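Local coordinates for protein CzcP cation efflux P1-ATPase (Ralstonia metallidurans, PDB 4U9R) that probably pumps zinc out of the cell at the expense of ATP, here represented by its cadmium-binding, ferredoxin-like N-terminal extension, at residues K64-N67 with D71-I74. Residues are numbered along the deposited sequence; the frame is centred on the assembly and turned at random.
Sequences KTAN and DSQI. With TCE (3,3',3''-phosphanetriyltripropanoic acid), chain D.
Lys64 and Gln73 face each other as an antiparallel hydrogen-bonded pair, the last rung before the hairpin opens into its loop. Lys64 N bonds to Gln73 O (2.8 Å) and Gln73 N to Lys64 O. Both side chains rise from the same face of the sheet and run alongside each other at their bases, Lys64 CB 4.3 Å from Gln73 CB. Their long, flexible chains suit this partly exposed surface. Lys64 bends at chi2 (-91°) and again at both later torsions, turning from its neighbour to the bound phosphine, where Lys64 CD lies 3.8 Å from TCE C3 and Lys64 NZ 3.1 Å from TCE C5. It lines the phosphine pocket with Lys25, Arg27, His62 and His77, about 5 Å from the cadmium ion held by His62, Cys75 and His77.

Past this rung a side chain replaces the backbone acceptor. Ser72 OG receives Ala66 N at 3.0 Å in an almost linear bond, while its hydroxyl is also hydrogen-bonded to Asp69 O within the loop; a small hydroxyl can serve both. The short Ala66 methyl sits against the Asp71 backbone, Ala66 CB 3.3 Å from Asp71 C.

The loop thus links outer strand 58-64 to central strand 73-78 of the three-stranded antiparallel sheet of this ferredoxin-like domain; Arg27 of strand 24-29 touches Lys64 and Gln73, and Ile30 of helix 30-33 packs against Ser72 and Ile74.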
loop_
_atom_site.group_PDB
_atom_site.type_symbol
_atom_site.label_atom_id
_atom_site.label_comp_id
_atom_site.label_asym_id
_atom_site.label_seq_id
_atom_site.Cartn_x
_atom_site.Cartn_y
_atom_site.Cartn_z
ATOM N N LYS A 64 -11.719 8.752 1.459
ATOM C CA LYS A 64 -12.431 9.539 2.488
ATOM C C LYS A 64 -11.700 9.314 3.798
ATOM O O LYS A 64 -11.713 8.203 4.355
ATOM C CB LYS A 64 -13.849 9.038 2.678
ATOM C CG LYS A 64 -14.620 8.879 1.382
ATOM C CD LYS A 64 -15.363 10.135 1.047
ATOM C CE LYS A 64 -16.554 10.286 1.970
ATOM N NZ LYS A 64 -16.559 11.669 2.491
ATOM N N THR A 65 -11.055 10.358 4.279
ATOM C CA THR A 65 -10.111 10.239 5.380
ATOM C C THR A 65 -10.800 10.205 6.733
ATOM O O THR A 65 -11.654 11.043 7.019
ATOM C CB THR A 65 -9.116 11.412 5.368
ATOM O OG1 THR A 65 -8.373 11.400 4.140
ATOM C CG2 THR A 65 -8.171 11.294 6.535
ATOM N N ALA A 66 -10.431 9.228 7.557
ATOM C CA ALA A 66 -10.893 9.177 8.945
ATOM C C ALA A 66 -9.800 9.667 9.897
ATOM O O ALA A 66 -8.604 9.442 9.657
ATOM C CB ALA A 66 -11.319 7.769 9.314
ATOM N N ASN A 67 -10.224 10.338 10.969
ATOM C CA ASN A 67 -9.316 10.806 12.024
ATOM C C ASN A 67 -8.577 9.631 12.658
ATOM O O ASN A 67 -7.364 9.692 12.880
ATOM C CB ASN A 67 -10.091 11.577 13.091
ATOM C CG ASN A 67 -10.723 12.846 12.547
ATOM O OD1 ASN A 67 -10.026 13.810 12.228
ATOM N ND2 ASN A 67 -12.048 12.854 12.443
ATOM N N ASP A 71 -10.370 3.755 9.823
ATOM C CA ASP A 71 -11.763 3.943 9.422
ATOM C C ASP A 71 -11.848 4.785 8.138
ATOM O O ASP A 71 -12.932 5.258 7.767
ATOM C CB ASP A 71 -12.557 4.635 10.536
ATOM C CG ASP A 71 -12.719 3.764 11.774
ATOM O OD1 ASP A 71 -11.874 2.864 12.014
ATOM O OD2 ASP A 71 -13.699 3.992 12.514
ATOM N N SER A 72 -10.708 5.009 7.487
ATOM C CA SER A 72 -10.697 5.667 6.184
ATOM C C SER A 72 -11.363 4.753 5.164
ATOM O O SER A 72 -11.185 3.551 5.196
ATOM C CB SER A 72 -9.269 5.960 5.741
ATOM O OG SER A 72 -8.698 6.943 6.582
ATOM N N GLN A 73 -12.094 5.338 4.239
ATOM C CA GLN A 73 -12.747 4.561 3.216
ATOM C C GLN A 73 -12.268 4.924 1.821
ATOM O O GLN A 73 -11.587 5.953 1.615
ATOM C CB GLN A 73 -14.253 4.826 3.290
ATOM C CG GLN A 73 -14.889 4.393 4.603
ATOM C CD GLN A 73 -16.364 4.733 4.645
ATOM O OE1 GLN A 73 -16.755 5.890 4.496
ATOM N NE2 GLN A 73 -17.182 3.725 4.811
ATOM N N ILE A 74 -12.619 4.071 0.860
ATOM C CA ILE A 74 -12.633 4.512 -0.529
ATOM C C ILE A 74 -14.051 4.658 -0.937
ATOM O O ILE A 74 -14.905 3.855 -0.548
ATOM C CB ILE A 74 -11.870 3.618 -1.516
ATOM C CG1 ILE A 74 -12.409 2.220 -1.564
ATOM C CG2 ILE A 74 -10.391 3.550 -1.129
ATOM C CD1 ILE A 74 -12.049 1.587 -2.886
HETATM O O16 TCE D . -20.754 13.882 2.541
HETATM C C14 TCE D . -20.505 12.742 2.089
HETATM O O15 TCE D . -21.220 11.734 2.285
HETATM C C5 TCE D . -19.256 12.564 1.245
HETATM C C2 TCE D . -19.539 12.421 -0.231
HETATM P P TCE D . -18.084 12.029 -1.279
HETATM C C3 TCE D . -16.817 13.227 -0.711
HETATM C C6 TCE D . -16.246 13.979 -1.905
HETATM C C8 TCE D . -16.056 15.463 -1.652
HETATM O O10 TCE D . -14.951 15.966 -1.955
HETATM O O9 TCE D . -17.010 16.105 -1.155
HETATM C C1 TCE D . -18.566 12.667 -2.931
HETATM C C4 TCE D . -19.036 14.107 -2.740
HETATM C C11 TCE D . -18.765 14.998 -3.937
HETATM O O12 TCE D . -19.078 14.573 -5.073
HETATM O O13 TCE D . -18.241 16.114 -3.722
#